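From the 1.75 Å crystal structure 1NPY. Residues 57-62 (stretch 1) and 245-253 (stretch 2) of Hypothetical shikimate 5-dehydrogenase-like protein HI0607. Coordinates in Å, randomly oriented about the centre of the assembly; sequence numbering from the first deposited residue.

Stretch 1 (57-62) IRGCAV
Stretch 2, residues 245-253: EQFELYTHQ

Two segments far apart in sequence meet here: a short strand, 59-62, preceded by the loop residues Ile-57 and Arg-58, and the last turns of a helix that ends at Thr-251. Strand and helix run nearly antiparallel, their N-to-C directions 155° apart, and their axes approach to 9.1 Å. The register is set by Gly-59 beside Tyr-250, CA to CA 5.7 Å, and by Ala-61 beside Gln-246, CA to CA 7.7 Å. The contact is small, 304 Å² summed over both sides, and Tyr-250 and Arg-58 account for more than half of it.

The helix is built with regular angles, phi/psi -60/-47 at Gln-246 and -76/-40 at Tyr-250, and with backbone bonds such as Tyr-250 N to Gln-246 O at 2.9 Å. Thr-251 drifts to -105/-16; with chi1 p, its OG1 donates to Phe-247 O at 2.8 Å and accepts from Gln-253 N at 3.1 Å. His-252 then leaves helical geometry at 66/23.

Tyr-250 covers the most surface. Its CA-to-CB bond points sideways, but chi1 m (-54°) with chi2 -28° brings the ring end nearer the strand. Gly-59, extended at -150/140, lies over one face of that ring: Gly-59 CA stands 3.8 Å from the ring centroid, 22° off the normal, in a CH-pi contact, and 3.5 Å from Tyr-250 CE1. The rule here is steric. A CB at this position would point toward the helix and fall 2.4 Å from Tyr-250 CD1, a clash, so glycine lets backbone and aromatic face pack directly. Farther along the strand, Tyr-250 OH sits 3.4 Å from Ala-61 N, but the angle is too poor for a hydrogen bond.

Arg-58 works at the other end, where the helix finishes. At phi/psi -77/-38 its CB points toward the helix, and the rotamer t, p, t, with chi4 168°, carries the guanidinium to the carbonyls of Leu-249 and Tyr-250 in the final turn. Arg-58 NE donates to Tyr-250 O at 2.8 Å with an angle of 159°, the acceptor lying at the guanidinium edge, near its plane. Arg-58 NH2 adds two weak bonds, to Tyr-250 O at 3.3 Å and to Leu-249 O at 3.1 Å. A long cationic donor suits this place: Leu-249 O and Tyr-250 O receive no backbone N-H from within the stretch, and the guanidinium supplies N-H groups to them. Water 1 extends the network, accepting from Arg-58 NH2 at 2.9 Å and hydrogen-bonding to His-252 NE2 at 3.0 Å. The exposed His-252, chi1 m, also brings CE1 to 3.5 Å from Arg-58 NH2.

Ala-61, at -76/145, completes the buried side of the contact. Its CB points sideways and lies 3.5 Å from Gln-246 NE2; Gln-246, chi1 m and chi2 t, has its amide nitrogen hydrogen-bonded elsewhere in the structure. The small methyl fits the close approach. Between the two small residues, at -142/119 with chi1 t, the CA-to-CB bond of Cys-60 points away from the helix.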

# COMPACT_ATOMS: atom_id res chain seq x y z
N ILE A 57 -0.17 23.49 -5.21
CA ILE A 57 -1.01 22.33 -4.94
C ILE A 57 -0.47 21.68 -3.65
O ILE A 57 0.72 21.51 -3.49
CB ILE A 57 -0.96 21.40 -6.19
CG1 ILE A 57 -1.71 22.11 -7.33
CG2 ILE A 57 -1.41 20.01 -5.86
CD1 ILE A 57 -1.70 21.43 -8.67
N ARG A 58 -1.34 21.32 -2.72
CA ARG A 58 -0.93 20.90 -1.39
C ARG A 58 -0.39 19.49 -1.28
O ARG A 58 0.57 19.22 -0.56
CB ARG A 58 -2.16 20.99 -0.49
CG ARG A 58 -2.00 20.47 0.91
CD ARG A 58 -0.84 21.03 1.69
NE ARG A 58 -0.72 20.36 2.98
CZ ARG A 58 0.30 20.45 3.81
NH1 ARG A 58 1.37 21.16 3.48
NH2 ARG A 58 0.29 19.78 4.96
N GLY A 59 -1.00 18.57 -2.03
CA GLY A 59 -0.74 17.16 -1.80
C GLY A 59 -0.89 16.42 -3.11
O GLY A 59 -1.75 16.76 -3.90
N CYS A 60 -0.02 15.45 -3.37
CA CYS A 60 -0.14 14.64 -4.59
C CYS A 60 0.21 13.17 -4.35
O CYS A 60 1.36 12.83 -4.04
CB CYS A 60 0.76 15.26 -5.68
SG CYS A 60 0.66 14.43 -7.30
N ALA A 61 -0.75 12.30 -4.59
CA ALA A 61 -0.50 10.87 -4.60
C ALA A 61 0.20 10.52 -5.90
O ALA A 61 -0.02 11.15 -6.93
CB ALA A 61 -1.76 10.03 -4.40
N VAL A 62 1.09 9.55 -5.83
CA VAL A 62 1.88 9.09 -6.97
C VAL A 62 1.68 7.59 -7.15
O VAL A 62 1.88 6.79 -6.23
CB VAL A 62 3.36 9.46 -6.84
CG1 VAL A 62 4.13 9.17 -8.11
CG2 VAL A 62 3.51 10.92 -6.46
N GLU A 245 -3.60 7.89 5.63
CA GLU A 245 -2.32 8.47 6.02
C GLU A 245 -1.99 9.67 5.11
O GLU A 245 -1.47 10.69 5.57
CB GLU A 245 -1.19 7.44 6.01
CG GLU A 245 -1.39 6.32 7.05
CD GLU A 245 -1.06 6.73 8.46
OE1 GLU A 245 -0.14 7.56 8.61
OE2 GLU A 245 -1.68 6.21 9.42
N GLN A 246 -2.28 9.55 3.82
CA GLN A 246 -2.17 10.69 2.92
C GLN A 246 -3.07 11.83 3.36
O GLN A 246 -2.65 12.99 3.44
CB GLN A 246 -2.48 10.32 1.47
CG GLN A 246 -1.50 9.33 0.91
CD GLN A 246 -1.90 8.80 -0.45
OE1 GLN A 246 -3.09 8.63 -0.72
NE2 GLN A 246 -0.91 8.53 -1.30
N PHE A 247 -4.32 11.50 3.68
CA PHE A 247 -5.28 12.53 4.05
C PHE A 247 -4.78 13.32 5.25
O PHE A 247 -4.85 14.57 5.29
CB PHE A 247 -6.63 11.87 4.35
CG PHE A 247 -7.71 12.85 4.64
CD1 PHE A 247 -8.64 13.18 3.66
CD2 PHE A 247 -7.86 13.41 5.91
CE1 PHE A 247 -9.65 14.07 3.90
CE2 PHE A 247 -8.89 14.32 6.14
CZ PHE A 247 -9.80 14.62 5.17
N GLU A 248 -4.24 12.59 6.22
CA GLU A 248 -3.73 13.19 7.45
C GLU A 248 -2.48 14.04 7.16
O GLU A 248 -2.31 15.13 7.70
CB GLU A 248 -3.42 12.14 8.52
CG GLU A 248 -3.08 12.77 9.87
CD GLU A 248 -2.80 11.71 10.92
OE1 GLU A 248 -2.20 12.00 11.99
OE2 GLU A 248 -3.21 10.56 10.68
N LEU A 249 -1.63 13.58 6.26
CA LEU A 249 -0.48 14.39 5.87
C LEU A 249 -0.90 15.71 5.23
O LEU A 249 -0.31 16.76 5.47
CB LEU A 249 0.43 13.59 4.95
CG LEU A 249 1.30 12.56 5.65
CD1 LEU A 249 1.88 11.56 4.67
CD2 LEU A 249 2.43 13.18 6.46
N TYR A 250 -1.91 15.65 4.38
CA TYR A 250 -2.29 16.86 3.63
C TYR A 250 -3.05 17.86 4.50
O TYR A 250 -2.86 19.07 4.34
CB TYR A 250 -3.17 16.55 2.43
CG TYR A 250 -2.64 15.52 1.43
CD1 TYR A 250 -1.29 15.30 1.23
CD2 TYR A 250 -3.54 14.80 0.67
CE1 TYR A 250 -0.86 14.34 0.31
CE2 TYR A 250 -3.13 13.82 -0.23
CZ TYR A 250 -1.78 13.63 -0.42
OH TYR A 250 -1.38 12.66 -1.31
N THR A 251 -3.96 17.38 5.36
CA THR A 251 -4.93 18.25 6.04
C THR A 251 -4.62 18.51 7.53
O THR A 251 -5.28 19.34 8.16
CB THR A 251 -6.31 17.62 6.07
OG1 THR A 251 -6.25 16.41 6.85
CG2 THR A 251 -6.79 17.24 4.68
N HIS A 252 -3.75 17.69 8.09
CA HIS A 252 -3.45 17.65 9.52
C HIS A 252 -4.61 17.20 10.41
O HIS A 252 -4.64 17.47 11.61
CB HIS A 252 -2.92 18.99 10.03
CG HIS A 252 -1.60 19.34 9.41
ND1 HIS A 252 -1.38 20.53 8.76
CD2 HIS A 252 -0.48 18.61 9.26
CE1 HIS A 252 -0.15 20.54 8.30
NE2 HIS A 252 0.42 19.38 8.58
N GLN A 253 -5.55 16.47 9.82
CA GLN A 253 -6.63 15.80 10.54
C GLN A 253 -6.72 14.32 10.16
O GLN A 253 -6.78 13.97 8.98
CB GLN A 253 -7.98 16.45 10.23
CG GLN A 253 -8.15 17.83 10.87
CD GLN A 253 -9.54 18.43 10.68
OE1 GLN A 253 -10.54 17.75 10.95
NE2 GLN A 253 -9.60 19.72 10.34
O HOH W 1 2.67 19.71 6.57